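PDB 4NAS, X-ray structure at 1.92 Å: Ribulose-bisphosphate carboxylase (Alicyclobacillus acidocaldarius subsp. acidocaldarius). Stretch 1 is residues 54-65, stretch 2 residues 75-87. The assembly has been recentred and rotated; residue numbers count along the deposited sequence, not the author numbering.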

ATOM      1  N   ALA B  54      11.960 -26.388 -13.724  1.00 48.28           N
ATOM      2  CA  ALA B  54      12.791 -26.303 -12.526  1.00 48.78           C
ATOM      3  C   ALA B  54      13.467 -24.945 -12.390  1.00 52.24           C
ATOM      4  O   ALA B  54      13.625 -24.432 -11.284  1.00 47.90           O
ATOM      5  CB  ALA B  54      13.833 -27.418 -12.517  1.00 50.74           C
ATOM      6  N   LYS B  55      13.845 -24.361 -13.523  1.00 54.90           N
ATOM      7  CA  LYS B  55      14.524 -23.072 -13.531  1.00 47.16           C
ATOM      8  C   LYS B  55      13.620 -21.928 -13.067  1.00 43.20           C
ATOM      9  O   LYS B  55      14.109 -20.846 -12.762  1.00 37.80           O
ATOM     10  CB  LYS B  55      15.113 -22.771 -14.917  1.00 49.01           C
ATOM     11  CG  LYS B  55      14.270 -21.830 -15.775  1.00 55.88           C
ATOM     12  CD  LYS B  55      15.125 -20.745 -16.416  1.00 58.89           C
ATOM     13  CE  LYS B  55      14.351 -19.436 -16.565  1.00 56.03           C
ATOM     14  NZ  LYS B  55      15.218 -18.330 -17.073  1.00 52.70           N
ATOM     15  N   HIS B  56      12.313 -22.174 -13.014  1.00 42.50           N
ATOM     16  CA  HIS B  56      11.358 -21.189 -12.517  1.00 37.82           C
ATOM     17  C   HIS B  56      11.049 -21.415 -11.040  1.00 40.25           C
ATOM     18  O   HIS B  56      10.304 -20.641 -10.419  1.00 28.40           O
ATOM     19  CB  HIS B  56      10.054 -21.232 -13.325  1.00 37.06           C
ATOM     20  CG  HIS B  56      10.170 -20.649 -14.698  1.00 29.72           C
ATOM     21  ND1 HIS B  56      10.006 -19.302 -14.949  1.00 29.10           N
ATOM     22  CD2 HIS B  56      10.443 -21.226 -15.894  1.00 33.11           C
ATOM     23  CE1 HIS B  56      10.165 -19.076 -16.242  1.00 35.86           C
ATOM     24  NE2 HIS B  56      10.432 -20.228 -16.839  1.00 31.86           N
ATOM     25  N   CYS B  57      11.612 -22.478 -10.468  1.00 28.08           N
ATOM     26  CA  CYS B  57      11.276 -22.806  -9.087  1.00 35.89           C
ATOM     27  C   CYS B  57      12.152 -22.046  -8.094  1.00 32.66           C
ATOM     28  O   CYS B  57      13.328 -21.803  -8.354  1.00 33.99           O
ATOM     29  CB  CYS B  57      11.354 -24.318  -8.832  1.00 42.56           C
ATOM     30  SG  CYS B  57      10.791 -24.799  -7.175  1.00 39.99           S
ATOM     31  N   GLY B  58      11.572 -21.691  -6.952  1.00 26.20           N
ATOM     32  CA  GLY B  58      12.313 -21.021  -5.896  1.00 29.18           C
ATOM     33  C   GLY B  58      13.152 -21.981  -5.075  1.00 34.10           C
ATOM     34  O   GLY B  58      13.098 -23.198  -5.289  1.00 30.43           O
ATOM     35  N   ARG B  59      13.955 -21.444  -4.157  1.00 24.13           N
ATOM     36  CA  ARG B  59      14.792 -22.281  -3.292  1.00 31.68           C
ATOM     37  C   ARG B  59      14.961 -21.664  -1.909  1.00 29.31           C
ATOM     38  O   ARG B  59      14.893 -20.445  -1.754  1.00 24.25           O
ATOM     39  CB  ARG B  59      16.169 -22.543  -3.919  1.00 40.13           C
ATOM     40  CG  ARG B  59      16.418 -21.799  -5.215  1.00 43.85           C
ATOM     41  CD  ARG B  59      17.887 -21.711  -5.571  1.00 53.38           C
ATOM     42  NE  ARG B  59      18.068 -20.830  -6.722  1.00 59.01           N
ATOM     43  CZ  ARG B  59      18.627 -19.625  -6.672  1.00 62.70           C
ATOM     44  NH1 ARG B  59      18.733 -18.901  -7.777  1.00 69.10           N
ATOM     45  NH2 ARG B  59      19.094 -19.147  -5.525  1.00 60.92           N
ATOM     46  N   VAL B  60      15.158 -22.515  -0.909  1.00 24.74           N
ATOM     47  CA  VAL B  60      15.423 -22.070   0.447  1.00 28.92           C
ATOM     48  C   VAL B  60      16.927 -21.848   0.582  1.00 29.53           C
ATOM     49  O   VAL B  60      17.717 -22.773   0.393  1.00 33.62           O
ATOM     50  CB  VAL B  60      14.949 -23.094   1.490  1.00 33.25           C
ATOM     51  CG1 VAL B  60      15.352 -22.642   2.867  1.00 28.19           C
ATOM     52  CG2 VAL B  60      13.434 -23.281   1.413  1.00 30.72           C
ATOM     53  N   GLU B  61      17.327 -20.617   0.888  1.00 28.26           N
ATOM     54  CA  GLU B  61      18.753 -20.278   0.946  1.00 35.43           C
ATOM     55  C   GLU B  61      19.334 -20.398   2.350  1.00 33.04           C
ATOM     56  O   GLU B  61      20.528 -20.660   2.517  1.00 34.04           O
ATOM     57  CB  GLU B  61      19.012 -18.878   0.380  1.00 40.34           C
ATOM     58  CG  GLU B  61      18.661 -18.731  -1.095  1.00 50.21           C
ATOM     59  CD  GLU B  61      19.720 -19.307  -2.018  1.00 60.01           C
ATOM     60  OE1 GLU B  61      20.576 -18.527  -2.491  1.00 63.40           O
ATOM     61  OE2 GLU B  61      19.692 -20.530  -2.280  1.00 62.01           O
ATOM     62  N   GLY B  62      18.492 -20.207   3.361  1.00 33.69           N
ATOM     63  CA  GLY B  62      18.939 -20.342   4.736  1.00 34.00           C
ATOM     64  C   GLY B  62      17.825 -20.283   5.761  1.00 32.48           C
ATOM     65  O   GLY B  62      16.809 -19.613   5.567  1.00 25.07           O
ATOM     66  N   ILE B  63      18.019 -21.019   6.851  1.00 38.21           N
ATOM     67  CA  ILE B  63      17.121 -20.990   8.000  1.00 36.76           C
ATOM     68  C   ILE B  63      17.949 -20.766   9.259  1.00 34.49           C
ATOM     69  O   ILE B  63      18.857 -21.536   9.539  1.00 34.48           O
ATOM     70  CB  ILE B  63      16.374 -22.321   8.171  1.00 34.33           C
ATOM     71  CG1 ILE B  63      15.620 -22.693   6.887  1.00 33.74           C
ATOM     72  CG2 ILE B  63      15.442 -22.255   9.375  1.00 35.14           C
ATOM     73  CD1 ILE B  63      14.609 -23.776   7.079  1.00 32.33           C
ATOM     74  N   ARG B  64      17.635 -19.716  10.009  1.00 32.96           N
ATOM     75  CA  ARG B  64      18.402 -19.352  11.193  1.00 31.83           C
ATOM     76  C   ARG B  64      17.489 -19.145  12.399  1.00 31.58           C
ATOM     77  O   ARG B  64      16.688 -18.216  12.433  1.00 31.12           O
ATOM     78  CB  ARG B  64      19.212 -18.075  10.944  1.00 36.73           C
ATOM     79  CG  ARG B  64      20.234 -18.169   9.816  1.00 36.74           C
ATOM     80  CD  ARG B  64      20.946 -16.841   9.611  1.00 38.01           C
ATOM     81  NE  ARG B  64      20.060 -15.793   9.099  1.00 33.06           N
ATOM     82  CZ  ARG B  64      19.749 -15.653   7.813  1.00 32.28           C
ATOM     83  NH1 ARG B  64      20.250 -16.499   6.918  1.00 27.23           N
ATOM     84  NH2 ARG B  64      18.945 -14.676   7.419  1.00 33.61           N
ATOM     85  N   VAL B  65      17.626 -20.008  13.397  1.00 27.38           N
ATOM     86  CA  VAL B  65      16.871 -19.857  14.630  1.00 38.92           C
ATOM     87  C   VAL B  65      17.483 -18.730  15.460  1.00 40.04           C
ATOM     88  O   VAL B  65      18.676 -18.753  15.763  1.00 44.44           O
ATOM     89  CB  VAL B  65      16.885 -21.164  15.436  1.00 38.77           C
ATOM     90  CG1 VAL B  65      16.521 -20.904  16.878  1.00 38.88           C
ATOM     91  CG2 VAL B  65      15.947 -22.183  14.813  1.00 37.86           C
ATOM     92  N   VAL B  75      11.780 -18.015  17.235  1.00 29.13           N
ATOM     93  CA  VAL B  75      11.841 -16.908  16.288  1.00 30.63           C
ATOM     94  C   VAL B  75      12.990 -17.218  15.358  1.00 31.59           C
ATOM     95  O   VAL B  75      14.091 -17.539  15.798  1.00 33.26           O
ATOM     96  CB  VAL B  75      12.019 -15.538  16.951  1.00 27.01           C
ATOM     97  CG1 VAL B  75      12.301 -14.468  15.896  1.00 32.09           C
ATOM     98  CG2 VAL B  75      10.771 -15.178  17.731  1.00 33.66           C
ATOM     99  N   ALA B  76      12.719 -17.167  14.063  1.00 27.75           N
ATOM    100  CA  ALA B  76      13.715 -17.549  13.086  1.00 27.51           C
ATOM    101  C   ALA B  76      13.747 -16.601  11.905  1.00 29.04           C
ATOM    102  O   ALA B  76      12.791 -15.847  11.654  1.00 27.03           O
ATOM    103  CB  ALA B  76      13.468 -18.979  12.614  1.00 28.18           C
ATOM    104  N   GLU B  77      14.869 -16.629  11.196  1.00 23.19           N
ATOM    105  CA  GLU B  77      14.975 -15.980   9.904  1.00 21.27           C
ATOM    106  C   GLU B  77      15.039 -17.058   8.839  1.00 33.25           C
ATOM    107  O   GLU B  77      15.674 -18.098   9.023  1.00 33.09           O
ATOM    108  CB  GLU B  77      16.221 -15.102   9.822  1.00 29.10           C
ATOM    109  CG  GLU B  77      16.051 -13.760  10.521  1.00 34.75           C
ATOM    110  CD  GLU B  77      17.244 -12.855  10.337  1.00 35.20           C
ATOM    111  OE1 GLU B  77      18.196 -13.259   9.636  1.00 39.84           O
ATOM    112  OE2 GLU B  77      17.228 -11.739  10.899  1.00 33.56           O
ATOM    113  N   ILE B  78      14.354 -16.818   7.733  1.00 27.77           N
ATOM    114  CA  ILE B  78      14.391 -17.731   6.610  1.00 24.02           C
ATOM    115  C   ILE B  78      14.743 -16.883   5.411  1.00 28.50           C
ATOM    116  O   ILE B  78      14.239 -15.766   5.298  1.00 26.31           O
ATOM    117  CB  ILE B  78      13.021 -18.369   6.407  1.00 29.11           C
ATOM    118  CG1 ILE B  78      12.712 -19.310   7.568  1.00 33.40           C
ATOM    119  CG2 ILE B  78      12.963 -19.113   5.092  1.00 34.04           C
ATOM    120  CD1 ILE B  78      11.301 -19.811   7.568  1.00 39.25           C
ATOM    121  N   ASP B  79      15.630 -17.384   4.550  1.00 23.67           N
ATOM    122  CA  ASP B  79      15.949 -16.708   3.291  1.00 23.84           C
ATOM    123  C   ASP B  79      15.360 -17.521   2.138  1.00 24.90           C
ATOM    124  O   ASP B  79      15.605 -18.726   2.055  1.00 24.66           O
ATOM    125  CB  ASP B  79      17.473 -16.606   3.081  1.00 29.06           C
ATOM    126  CG  ASP B  79      18.186 -15.791   4.161  1.00 27.10           C
ATOM    127  OD1 ASP B  79      17.587 -14.877   4.756  1.00 27.51           O
ATOM    128  OD2 ASP B  79      19.383 -16.068   4.394  1.00 31.80           O
ATOM    129  N   ILE B  80      14.584 -16.880   1.263  1.00 23.03           N
ATOM    130  CA  ILE B  80      14.009 -17.559   0.091  1.00 25.59           C
ATOM    131  C   ILE B  80      14.475 -16.874  -1.208  1.00 24.78           C
ATOM    132  O   ILE B  80      14.453 -15.636  -1.302  1.00 23.13           O
ATOM    133  CB  ILE B  80      12.459 -17.561   0.126  1.00 23.49           C
ATOM    134  CG1 ILE B  80      11.926 -18.193   1.419  1.00 24.84           C
ATOM    135  CG2 ILE B  80      11.885 -18.281  -1.091  1.00 23.65           C
ATOM    136  CD1 ILE B  80      12.340 -19.662   1.615  1.00 27.38           C
ATOM    137  N   ALA B  81      14.919 -17.663  -2.188  1.00 25.67           N
ATOM    138  CA  ALA B  81      15.314 -17.130  -3.496  1.00 29.19           C
ATOM    139  C   ALA B  81      14.192 -17.284  -4.532  1.00 29.39           C
ATOM    140  O   ALA B  81      13.733 -18.397  -4.792  1.00 30.94           O
ATOM    141  CB  ALA B  81      16.583 -17.804  -3.987  1.00 33.97           C
ATOM    142  N   TYR B  82      13.761 -16.162  -5.103  1.00 22.32           N
ATOM    143  CA  TYR B  82      12.713 -16.122  -6.132  1.00 27.70           C
ATOM    144  C   TYR B  82      13.316 -15.750  -7.477  1.00 27.86           C
ATOM    145  O   TYR B  82      13.758 -14.614  -7.665  1.00 35.18           O
ATOM    146  CB  TYR B  82      11.648 -15.068  -5.793  1.00 19.09           C
ATOM    147  CG  TYR B  82      10.950 -15.299  -4.477  1.00 29.18           C
ATOM    148  CD1 TYR B  82      11.506 -14.823  -3.286  1.00 17.95           C
ATOM    149  CD2 TYR B  82       9.741 -15.984  -4.409  1.00 25.97           C
ATOM    150  CE1 TYR B  82      10.888 -15.029  -2.084  1.00 20.82           C
ATOM    151  CE2 TYR B  82       9.104 -16.177  -3.183  1.00 34.54           C
ATOM    152  CZ  TYR B  82       9.694 -15.696  -2.027  1.00 17.80           C
ATOM    153  OH  TYR B  82       9.116 -15.869  -0.796  1.00 21.92           O
ATOM    154  N   PRO B  83      13.319 -16.696  -8.423  1.00 28.44           N
ATOM    155  CA  PRO B  83      13.953 -16.480  -9.730  1.00 25.34           C
ATOM    156  C   PRO B  83      13.386 -15.234 -10.381  1.00 25.72           C
ATOM    157  O   PRO B  83      12.172 -15.042 -10.355  1.00 28.78           O
ATOM    158  CB  PRO B  83      13.530 -17.722 -10.530  1.00 25.05           C
ATOM    159  CG  PRO B  83      13.301 -18.774  -9.501  1.00 29.53           C
ATOM    160  CD  PRO B  83      12.743 -18.045  -8.289  1.00 22.88           C
ATOM    161  N   VAL B  84      14.243 -14.395 -10.950  1.00 27.41           N
ATOM    162  CA  VAL B  84      13.801 -13.107 -11.487  1.00 30.71           C
ATOM    163  C   VAL B  84      12.927 -13.281 -12.730  1.00 31.34           C
ATOM    164  O   VAL B  84      12.138 -12.403 -13.088  1.00 30.72           O
ATOM    165  CB  VAL B  84      15.030 -12.219 -11.805  1.00 40.00           C
ATOM    166  CG1 VAL B  84      14.640 -10.940 -12.560  1.00 41.13           C
ATOM    167  CG2 VAL B  84      15.740 -11.880 -10.518  1.00 37.29           C
ATOM    168  N   ALA B  85      13.047 -14.442 -13.367  1.00 26.20           N
ATOM    169  CA  ALA B  85      12.298 -14.721 -14.574  1.00 28.32           C
ATOM    170  C   ALA B  85      10.801 -14.786 -14.346  1.00 31.04           C
ATOM    171  O   ALA B  85      10.043 -14.761 -15.308  1.00 30.59           O
ATOM    172  CB  ALA B  85      12.785 -16.012 -15.218  1.00 27.65           C
ATOM    173  N   ASN B  86      10.368 -14.881 -13.088  1.00 24.34           N
ATOM    174  CA  ASN B  86       8.936 -14.904 -12.801  1.00 26.32           C
ATOM    175  C   ASN B  86       8.333 -13.519 -12.595  1.00 25.59           C
ATOM    176  O   ASN B  86       7.109 -13.383 -12.461  1.00 26.53           O
ATOM    177  CB  ASN B  86       8.627 -15.767 -11.575  1.00 25.08           C
ATOM    178  CG  ASN B  86       9.120 -17.162 -11.733  1.00 31.58           C
ATOM    179  OD1 ASN B  86       9.310 -17.635 -12.858  1.00 34.67           O
ATOM    180  ND2 ASN B  86       9.354 -17.839 -10.618  1.00 36.19           N
ATOM    181  N   LEU B  87       9.193 -12.503 -12.558  1.00 22.99           N
ATOM    182  CA  LEU B  87       8.738 -11.130 -12.351  1.00 27.59           C
ATOM    183  C   LEU B  87       8.558 -10.469 -13.719  1.00 32.04           C
ATOM    184  O   LEU B  87       8.879 -11.062 -14.760  1.00 31.52           O
ATOM    185  CB  LEU B  87       9.711 -10.343 -11.444  1.00 21.77           C
ATOM    186  CG  LEU B  87       9.975 -10.967 -10.063  1.00 26.97           C
ATOM    187  CD1 LEU B  87      10.883 -10.100  -9.189  1.00 27.26           C
ATOM    188  CD2 LEU B  87       8.676 -11.259  -9.325  1.00 22.35           C
TER

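The antiparallel pairing of strands 59-65 and 75-83 is interrupted by a beta bulge, where one residue of the second strand faces two of the first. The carbonyl of Asp-79 receives both amides: Glu-61 N lies 2.8 Å from Asp-79 O, and Gly-62 N makes a weak hydrogen bond to the same Asp-79 O at 3.5 Å. Glu-61 is the extra residue, and it leaves the extended conformation, with phi/psi of -94/-28°, its CA-to-CB bond pointing toward the partner strand. Gly-62 then resumes the register, accepting a bond from Asp-79 N to Gly-62 O of 2.7 Å. Glycine suits this position because a CB there would sit 3.3 Å from Asp-79 OD2, a tight approach.

On both sides of the bulge the pairing is regular. Arg-59 and Ala-81 exchange two bonds, Arg-59 N to Ala-81 O at 3.1 Å and Ala-81 N to Arg-59 O at 2.8 Å; Arg-64 and Glu-77 do the same, with Arg-64 N to Glu-77 O and Glu-77 N to Arg-64 O both 2.7 Å.

Arg-64, Glu-77 and Asp-79 share a face of the sheet, and there the arginine bridges two carboxylates. Arg-64 NH2 lies 2.7 Å from Glu-77 OE1, while Arg-64 NH1 lies 2.7 Å from Asp-79 OD2; Arg-64 NH2 also reaches Asp-79 OD1 at 3.0 Å. Both acids approach near the guanidinium plane, where the N-H groups point, so one planar cation can serve two anions two residues apart on the neighbouring strand. On the same face, the small side chain of Ala-81 lies beneath one face of the Arg-59 guanidinium, with Arg-59 NH2 3.2 Å from Ala-81 CB. Arg-59 NH2 also forms a salt bridge within its own strand to Glu-61 OE1, at 3.4 Å.

The other face is apolar. Branched side chains pair across it, Val-60 CG2 lying 3.8 Å from Ile-80 CD1 and Ile-63 CG2 a looser 4.4 Å from Ile-78 CG1.

Before the first strand, a type I turn from Ala-54 to Cys-57 carries His-56 to Asn-86. The amide side chain, both donor and acceptor, answers the histidine twice: His-56 ND1 donates to Asn-86 OD1 at 2.8 Å, and Asn-86 ND2 donates to His-56 O at 3.0 Å, both nearly straight. Pro-83, which has no amide hydrogen to offer, instead packs its ring against the turn's backbone, with Pro-83 CG 3.2 Å from Cys-57 O.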